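Local atomic coordinates of paenibacillus xanthan lyase (Paenibacillus, PDB entry 6F2P), a protein that cleaves the polysaccharide xanthan by beta-elimination, probably as a member of polysaccharide lyase family 8, and holds several calcium ions. Residues S118-Q121 against H125-I128; A156-Q161 against I183-S188; A162-T165 against N170-W173. All coordinates share one frame; numbering follows the deposited sequence.

In the fold
From the N terminus, interaction 1 comes first, closing a short loop that leads from helix 95-111 into helix 123-141. Interaction 2 closes a longer loop, joining the end of helix 147-160 to the end of helix 168-184, and interaction 3 is nested inside it, at the turn between those two helices. Interactions 2 and 3 share one calcium ion and its four waters. Interaction 1 stands before both in the chain but touches each: the backbone O of Gln127 accepts a hydrogen bond from NE2 of Gln161, and Ile128 packs on Trp173. Together they tie three consecutive helices and their connecting loops within the N-terminal alpha-helical domain.

Interaction 1. Residues S118-Q121 against H125-I128; sequences SQYQ and HWQI
With CG anti to the carbonyl carbon (chi1 -61°), Trp126 projects from helix 123-141 onto the backbone of residues 118-120, which meet its indole on one face and at its edge. Over that face lies CB of Gln119, 3.7 Å from the centroid of the Trp126 five-membered ring and nearly on its normal, a CH-pi contact. The same face takes the backbone O of Ser118, 3.3 Å from CH2 of Trp126. In the plane of the indole, NE1 of Trp126 gives a hydrogen bond to O of Tyr120 (2.9 Å, 158°). The benzo edge meets the Tyr120 phenol face in a T-shaped pair, planes at 80°, with Trp126 CZ2 3.5 Å from Tyr120 CE2. These contacts fold the loop after helix 95-111 back against the start of the next helix, within the alpha-helical domain that forms an alpha/alpha toroid in family 8 lyases. If an alanine replaced Trp126, the Tyr120 carbonyl would probably lose its indole donor and a gap would open beneath Gln119. At Gln127 the link is by water: water 1 donates to OE1 of Gln119 (2.6 Å) and to OE1 of Gln127 (3.1 Å), while the Gln127 carbonyl accepts from NE2 of Gln161.

Interaction 2. Residues A156-Q161 against I183-S188; sequences AIYYTQ and ILNKDS. With CA (calcium ion), chain F.
The phenol ring of Tyr158 meets Asp187 at its edge: OD2 of the carboxylate lies in the ring plane, and the two groups are nearly coplanar, 24° apart. The amide of Asn185 is turned almost perpendicular to the ring and approaches it obliquely. Arg190, beyond residues 183-188, makes a cation-pi contact with the same ring.

Both polar partners converge on the hydroxyl. Tyr158 OH donates to OD2 of Asp187 over 2.6 Å, meeting the anti lone pair of that oxygen, which faces away from OD1. In return, ND2 of Asn185 donates to Tyr158 OH over 3.0 Å along an almost straight line of 174°, with the hydroxyl in the amide plane. One donated and one accepted bond therefore fix the phenol end, and the accepted bond may strengthen the hydroxyl as a donor. With CG anti to the carbonyl carbon (chi1 -79°), the Tyr158 side chain is carried off helix 147-160 toward the loop that follows helix 168-184.

Three residues on from Tyr158, where the helix has ended, OE1 of Gln161 binds the calcium ion at 2.2 Å, and its NE2 donates to water 3, itself a calcium ligand. Ser163 and Glu174 supply the other protein ligands. The 183-188 side is a helix-to-helix turn: a Schellman motif with Lys186 as its C-prime residue ends helix 168-184, and Asp187 is the N-cap of the next helix, where OD2 holds Tyr158 while OD1 caps a backbone N just beyond residue 188.

Interaction 3. Residues A162-T165 against N170-W173; sequences ASVT and NRLW. With CA (calcium ion), chain F.
Val164 and Arg171 carry the contact between loop 162-165 and helix 168-184, in the connection between helices 147-160 and 168-184, beside a calcium ion. Along the loop, Ser163 comes first and serves the metal: its backbone O binds calcium at 2.4 Å, and its OG is hydrogen-bonded to water 4 at 2.9 Å, a water that is itself a calcium ligand. The serine thus holds the ion both directly and through a water.

At Val164 the chain turns its side chain toward the helix. Its CG1 branch lies anti to the backbone N (chi1 177°) and extends over the middle of the Arg171 guanidinium, 3.4 Å from CZ of Arg171. The same methyl also rests against the arginine's aliphatic part, 3.6 Å from CG of Arg171, and the two side chains cross at about a right angle. Arg171 is extended from CG to NE, and its last torsion of 95° turns the flat group so that a face, rather than an edge, meets the methyl. Its polar atoms have other partners: NE donates to the carbonyl of Gly197 and NH2 to that of Met166, just past residues 162-165, which should fix the orientation of the plane. Val164 also packs on Glu174, Ser175 and Ile178 of the helix.

Thr165 approaches the arginine only loosely, its carbonyl C being 4.0 Å from NH2 of Arg171. Its hydroxyl OG1 is hydrogen-bonded to water 5 at 3.0 Å, and its backbone N donates to OE2 of Glu174. With Gln161, Ser163 and Glu174 giving one oxygen each and waters 2 to 5 the rest, the arrangement is a seven-coordinate calcium site built on an interhelical loop.

Interaction 1. Residues S118-Q121 against H125-I128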
loop_
_atom_site.group_PDB
_atom_site.type_symbol
_atom_site.label_atom_id
_atom_site.label_comp_id
_atom_site.label_asym_id
_atom_site.label_seq_id
_atom_site.Cartn_x
_atom_site.Cartn_y
_atom_site.Cartn_z
ATOM N N SER A 118 -21.262 37.411 -21.133
ATOM C CA SER A 118 -19.820 37.266 -21.207
ATOM C C SER A 118 -19.318 36.574 -19.950
ATOM O O SER A 118 -19.644 36.989 -18.844
ATOM C CB SER A 118 -19.154 38.630 -21.365
ATOM O OG SER A 118 -17.750 38.524 -21.223
ATOM N N GLN A 119 -18.529 35.519 -20.117
ATOM C CA GLN A 119 -18.021 34.781 -18.969
ATOM C C GLN A 119 -16.576 35.148 -18.708
ATOM O O GLN A 119 -15.666 34.371 -18.972
ATOM C CB GLN A 119 -18.162 33.280 -19.194
ATOM C CG GLN A 119 -19.590 32.861 -19.489
ATOM C CD GLN A 119 -19.682 31.441 -19.984
ATOM O OE1 GLN A 119 -19.180 30.515 -19.341
ATOM N NE2 GLN A 119 -20.320 31.256 -21.140
ATOM N N TYR A 120 -16.382 36.353 -18.193
ATOM C CA TYR A 120 -15.052 36.904 -18.010
ATOM C C TYR A 120 -14.350 36.252 -16.840
ATOM O O TYR A 120 -14.993 35.730 -15.926
ATOM C CB TYR A 120 -15.125 38.425 -17.819
ATOM C CG TYR A 120 -16.137 38.873 -16.794
ATOM C CD1 TYR A 120 -15.808 38.933 -15.443
ATOM C CD2 TYR A 120 -17.422 39.235 -17.175
ATOM C CE1 TYR A 120 -16.732 39.343 -14.499
ATOM C CE2 TYR A 120 -18.357 39.649 -16.239
ATOM C CZ TYR A 120 -18.007 39.699 -14.903
ATOM O OH TYR A 120 -18.933 40.109 -13.969
ATOM N N GLN A 121 -13.025 36.273 -16.888
ATOM C CA GLN A 121 -12.204 35.718 -15.823
ATOM C C GLN A 121 -12.481 34.223 -15.527
ATOM O O GLN A 121 -12.514 33.394 -16.443
ATOM C CB GLN A 121 -12.323 36.579 -14.562
ATOM C CG GLN A 121 -11.077 36.559 -13.687
ATOM C CD GLN A 121 -11.394 36.303 -12.233
ATOM O OE1 GLN A 121 -12.505 35.886 -11.888
ATOM N NE2 GLN A 121 -10.418 36.556 -11.364
ATOM N N HIS A 125 -17.068 30.048 -11.586
ATOM C CA HIS A 125 -18.217 30.778 -11.056
ATOM C C HIS A 125 -19.381 30.842 -12.052
ATOM O O HIS A 125 -20.550 30.891 -11.655
ATOM C CB HIS A 125 -17.800 32.166 -10.582
ATOM C CG HIS A 125 -16.770 32.135 -9.495
ATOM N ND1 HIS A 125 -17.052 31.697 -8.220
ATOM C CD2 HIS A 125 -15.457 32.463 -9.499
ATOM C CE1 HIS A 125 -15.959 31.764 -7.481
ATOM N NE2 HIS A 125 -14.975 32.222 -8.235
ATOM N N TRP A 126 -19.062 30.796 -13.341
ATOM C CA TRP A 126 -20.088 30.807 -14.373
ATOM C C TRP A 126 -20.757 29.444 -14.513
ATOM O O TRP A 126 -21.979 29.347 -14.634
ATOM C CB TRP A 126 -19.493 31.261 -15.710
ATOM C CG TRP A 126 -18.935 32.656 -15.636
ATOM C CD1 TRP A 126 -17.624 33.011 -15.502
ATOM C CD2 TRP A 126 -19.682 33.881 -15.655
ATOM N NE1 TRP A 126 -17.507 34.378 -15.450
ATOM C CE2 TRP A 126 -18.756 34.936 -15.539
ATOM C CE3 TRP A 126 -21.043 34.188 -15.766
ATOM C CZ2 TRP A 126 -19.146 36.273 -15.534
ATOM C CZ3 TRP A 126 -21.428 35.523 -15.761
ATOM C CH2 TRP A 126 -20.484 36.543 -15.642
ATOM N N GLN A 127 -19.959 28.386 -14.462
ATOM C CA GLN A 127 -20.461 27.063 -14.811
ATOM C C GLN A 127 -20.917 26.223 -13.618
ATOM O O GLN A 127 -21.662 25.260 -13.780
ATOM C CB GLN A 127 -19.409 26.312 -15.627
ATOM C CG GLN A 127 -18.913 27.096 -16.833
ATOM C CD GLN A 127 -17.997 26.290 -17.729
ATOM O OE1 GLN A 127 -17.173 26.846 -18.439
ATOM N NE2 GLN A 127 -18.143 24.969 -17.702
ATOM N N ILE A 128 -20.482 26.586 -12.419
ATOM C CA ILE A 128 -20.776 25.765 -11.257
ATOM C C ILE A 128 -21.283 26.570 -10.064
ATOM O O ILE A 128 -22.404 26.358 -9.613
ATOM C CB ILE A 128 -19.548 24.935 -10.844
ATOM C CG1 ILE A 128 -19.217 23.914 -11.945
ATOM C CG2 ILE A 128 -19.787 24.261 -9.499
ATOM C CD1 ILE A 128 -17.954 23.142 -11.714
HETATM O O HOH W 1 -17.085 29.950 -17.953
#

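Interaction 2. Residues A156-Q161 against I183-S188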
loop_
_atom_site.group_PDB
_atom_site.type_symbol
_atom_site.label_atom_id
_atom_site.label_comp_id
_atom_site.label_asym_id
_atom_site.label_seq_id
_atom_site.Cartn_x
_atom_site.Cartn_y
_atom_site.Cartn_z
ATOM N N ALA A 156 -30.041 30.574 -18.655
ATOM C CA ALA A 156 -28.702 31.020 -18.320
ATOM C C ALA A 156 -27.842 29.836 -17.890
ATOM O O ALA A 156 -26.696 29.701 -18.320
ATOM C CB ALA A 156 -28.757 32.061 -17.233
ATOM N N ILE A 157 -28.404 28.979 -17.043
ATOM C CA ILE A 157 -27.690 27.803 -16.568
ATOM C C ILE A 157 -27.372 26.824 -17.701
ATOM O O ILE A 157 -26.237 26.364 -17.804
ATOM C CB ILE A 157 -28.444 27.097 -15.436
ATOM C CG1 ILE A 157 -28.621 28.062 -14.263
ATOM C CG2 ILE A 157 -27.695 25.834 -15.009
ATOM C CD1 ILE A 157 -29.238 27.436 -13.046
ATOM N N TYR A 158 -28.348 26.522 -18.559
ATOM C CA TYR A 158 -28.082 25.702 -19.748
ATOM C C TYR A 158 -26.954 26.300 -20.594
ATOM O O TYR A 158 -26.180 25.580 -21.228
ATOM C CB TYR A 158 -29.314 25.595 -20.642
ATOM C CG TYR A 158 -30.400 24.617 -20.232
ATOM C CD1 TYR A 158 -30.907 24.598 -18.943
ATOM C CD2 TYR A 158 -30.961 23.757 -21.170
ATOM C CE1 TYR A 158 -31.924 23.732 -18.594
ATOM C CE2 TYR A 158 -31.974 22.887 -20.829
ATOM C CZ TYR A 158 -32.454 22.876 -19.542
ATOM O OH TYR A 158 -33.471 22.008 -19.206
ATOM N N TYR A 159 -26.891 27.626 -20.627
ATOM C CA TYR A 159 -25.879 28.318 -21.412
ATOM C C TYR A 159 -24.479 28.099 -20.850
ATOM O O TYR A 159 -23.578 27.664 -21.568
ATOM C CB TYR A 159 -26.203 29.807 -21.499
ATOM C CG TYR A 159 -25.063 30.653 -21.998
ATOM C CD1 TYR A 159 -24.611 30.539 -23.305
ATOM C CD2 TYR A 159 -24.443 31.574 -21.165
ATOM C CE1 TYR A 159 -23.566 31.319 -23.769
ATOM C CE2 TYR A 159 -23.399 32.361 -21.618
ATOM C CZ TYR A 159 -22.960 32.229 -22.921
ATOM O OH TYR A 159 -21.916 33.005 -23.376
ATOM N N THR A 160 -24.295 28.390 -19.566
ATOM C CA THR A 160 -22.988 28.214 -18.942
ATOM C C THR A 160 -22.650 26.750 -18.652
ATOM O O THR A 160 -21.481 26.373 -18.674
ATOM C CB THR A 160 -22.859 29.025 -17.645
ATOM O OG1 THR A 160 -23.759 28.504 -16.660
ATOM C CG2 THR A 160 -23.172 30.487 -17.894
ATOM N N GLN A 161 -23.661 25.925 -18.388
ATOM C CA GLN A 161 -23.418 24.529 -18.016
ATOM C C GLN A 161 -24.245 23.574 -18.870
ATOM O O GLN A 161 -25.296 23.085 -18.436
ATOM C CB GLN A 161 -23.725 24.310 -16.532
ATOM C CG GLN A 161 -23.350 22.938 -15.999
ATOM C CD GLN A 161 -21.911 22.618 -16.271
ATOM O OE1 GLN A 161 -21.601 21.873 -17.195
ATOM N NE2 GLN A 161 -21.014 23.196 -15.484
ATOM N N ILE A 183 -34.653 19.294 -13.356
ATOM C CA ILE A 183 -35.828 19.148 -12.511
ATOM C C ILE A 183 -36.647 20.438 -12.458
ATOM O O ILE A 183 -37.874 20.424 -12.604
ATOM C CB ILE A 183 -35.409 18.763 -11.094
ATOM C CG1 ILE A 183 -34.836 17.345 -11.092
ATOM C CG2 ILE A 183 -36.582 18.882 -10.137
ATOM C CD1 ILE A 183 -34.499 16.809 -9.722
ATOM N N LEU A 184 -35.955 21.555 -12.250
ATOM C CA LEU A 184 -36.604 22.852 -12.186
ATOM C C LEU A 184 -37.220 23.239 -13.526
ATOM O O LEU A 184 -38.293 23.849 -13.565
ATOM C CB LEU A 184 -35.612 23.925 -11.739
ATOM C CG LEU A 184 -35.063 23.763 -10.326
ATOM C CD1 LEU A 184 -34.071 24.867 -10.034
ATOM C CD2 LEU A 184 -36.186 23.743 -9.298
ATOM N N ASN A 185 -36.543 22.881 -14.618
ATOM C CA ASN A 185 -37.013 23.245 -15.950
ATOM C C ASN A 185 -37.888 22.171 -16.590
ATOM O O ASN A 185 -38.261 22.277 -17.762
ATOM C CB ASN A 185 -35.842 23.562 -16.873
ATOM C CG ASN A 185 -36.267 24.359 -18.086
ATOM O OD1 ASN A 185 -37.135 25.224 -17.986
ATOM N ND2 ASN A 185 -35.685 24.050 -19.242
ATOM N N LYS A 186 -38.206 21.139 -15.813
ATOM C CA LYS A 186 -39.058 20.037 -16.271
ATOM C C LYS A 186 -38.571 19.436 -17.597
ATOM O O LYS A 186 -39.326 19.300 -18.556
ATOM C CB LYS A 186 -40.526 20.486 -16.334
ATOM C CG LYS A 186 -41.023 20.994 -14.985
ATOM C CD LYS A 186 -42.538 20.990 -14.822
ATOM C CE LYS A 186 -42.899 21.334 -13.378
ATOM N NZ LYS A 186 -44.336 21.171 -13.014
ATOM N N ASP A 187 -37.294 19.078 -17.623
ATOM C CA ASP A 187 -36.623 18.621 -18.828
ATOM C C ASP A 187 -36.028 17.228 -18.557
ATOM O O ASP A 187 -34.875 17.109 -18.131
ATOM C CB ASP A 187 -35.522 19.626 -19.161
ATOM C CG ASP A 187 -34.815 19.328 -20.471
ATOM O OD1 ASP A 187 -34.994 18.218 -21.026
ATOM O OD2 ASP A 187 -34.051 20.209 -20.937
ATOM N N SER A 188 -36.814 16.179 -18.792
ATOM C CA SER A 188 -36.378 14.798 -18.520
ATOM C C SER A 188 -35.006 14.456 -19.098
ATOM O O SER A 188 -34.168 13.869 -18.413
ATOM C CB SER A 188 -37.410 13.784 -19.024
ATOM O OG SER A 188 -37.651 13.947 -20.410
HETATM CA CA CA F . -19.895 21.380 -18.574
HETATM O O HOH W 2 -19.716 23.747 -19.209
HETATM O O HOH W 3 -18.316 22.448 -16.879
HETATM O O HOH W 4 -20.525 21.549 -20.948
HETATM O O HOH W 5 -17.943 21.526 -19.810
#

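Interaction 3. Residues A162-T165 against N170-W173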
loop_
_atom_site.group_PDB
_atom_site.type_symbol
_atom_site.label_atom_id
_atom_site.label_comp_id
_atom_site.label_asym_id
_atom_site.label_seq_id
_atom_site.Cartn_x
_atom_site.Cartn_y
_atom_site.Cartn_z
ATOM N N ALA A 162 -23.755 23.299 -20.079
ATOM C CA ALA A 162 -24.548 22.594 -21.092
ATOM C C ALA A 162 -24.470 21.081 -21.018
ATOM O O ALA A 162 -25.456 20.401 -21.283
ATOM C CB ALA A 162 -24.171 23.057 -22.487
ATOM N N SER A 163 -23.294 20.557 -20.684
ATOM C CA SER A 163 -23.093 19.111 -20.668
ATOM C C SER A 163 -22.023 18.720 -19.666
ATOM O O SER A 163 -21.299 19.570 -19.160
ATOM C CB SER A 163 -22.664 18.634 -22.046
ATOM O OG SER A 163 -21.381 19.150 -22.358
ATOM N N VAL A 164 -21.928 17.425 -19.389
ATOM C CA VAL A 164 -20.893 16.897 -18.515
ATOM C C VAL A 164 -19.679 16.506 -19.341
ATOM O O VAL A 164 -19.778 15.649 -20.213
ATOM C CB VAL A 164 -21.380 15.636 -17.815
ATOM C CG1 VAL A 164 -20.267 15.058 -16.960
ATOM C CG2 VAL A 164 -22.623 15.928 -16.981
ATOM N N THR A 165 -18.530 17.131 -19.092
ATOM C CA THR A 165 -17.323 16.781 -19.844
ATOM C C THR A 165 -16.083 16.643 -18.964
ATOM O O THR A 165 -15.051 16.122 -19.397
ATOM C CB THR A 165 -16.986 17.830 -20.924
ATOM O OG1 THR A 165 -16.398 18.986 -20.305
ATOM C CG2 THR A 165 -18.221 18.219 -21.729
ATOM N N ASN A 170 -15.351 18.410 -10.423
ATOM C CA ASN A 170 -15.997 19.270 -11.403
ATOM C C ASN A 170 -17.095 18.519 -12.124
ATOM O O ASN A 170 -18.154 19.074 -12.438
ATOM C CB ASN A 170 -14.994 19.793 -12.427
ATOM C CG ASN A 170 -14.012 20.759 -11.831
ATOM O OD1 ASN A 170 -14.300 21.435 -10.832
ATOM N ND2 ASN A 170 -12.841 20.845 -12.446
ATOM N N ARG A 171 -16.822 17.247 -12.397
ATOM C CA ARG A 171 -17.762 16.425 -13.125
ATOM C C ARG A 171 -19.000 16.203 -12.280
ATOM O O ARG A 171 -20.123 16.230 -12.785
ATOM C CB ARG A 171 -17.137 15.094 -13.485
ATOM C CG ARG A 171 -18.082 14.180 -14.234
ATOM C CD ARG A 171 -17.382 12.930 -14.731
ATOM N NE ARG A 171 -18.258 12.207 -15.630
ATOM C CZ ARG A 171 -18.232 12.330 -16.952
ATOM N NH1 ARG A 171 -19.089 11.640 -17.695
ATOM N NH2 ARG A 171 -17.346 13.133 -17.530
ATOM N N LEU A 172 -18.785 15.988 -10.987
ATOM C CA LEU A 172 -19.885 15.827 -10.050
ATOM C C LEU A 172 -20.756 17.073 -10.056
ATOM O O LEU A 172 -21.981 16.996 -10.196
ATOM C CB LEU A 172 -19.352 15.580 -8.643
ATOM C CG LEU A 172 -20.405 15.618 -7.539
ATOM C CD1 LEU A 172 -21.490 14.594 -7.809
ATOM C CD2 LEU A 172 -19.748 15.356 -6.201
ATOM N N TRP A 173 -20.109 18.224 -9.916
ATOM C CA TRP A 173 -20.819 19.489 -9.861
ATOM C C TRP A 173 -21.529 19.791 -11.164
ATOM O O TRP A 173 -22.624 20.351 -11.158
ATOM C CB TRP A 173 -19.864 20.613 -9.507
ATOM C CG TRP A 173 -19.288 20.424 -8.165
ATOM C CD1 TRP A 173 -19.892 19.840 -7.093
ATOM C CD2 TRP A 173 -17.976 20.794 -7.738
ATOM N NE1 TRP A 173 -19.042 19.830 -6.017
ATOM C CE2 TRP A 173 -17.856 20.412 -6.386
ATOM C CE3 TRP A 173 -16.887 21.419 -8.368
ATOM C CZ2 TRP A 173 -16.691 20.638 -5.645
ATOM C CZ3 TRP A 173 -15.725 21.639 -7.631
ATOM C CH2 TRP A 173 -15.640 21.249 -6.285
HETATM CA CA CA F . -19.895 21.380 -18.574
HETATM O O HOH W 4 -20.525 21.549 -20.948
HETATM O O HOH W 5 -17.943 21.526 -19.810
HETATM O O HOH W 3 -18.316 22.448 -16.879
HETATM O O HOH W 2 -19.716 23.747 -19.209
#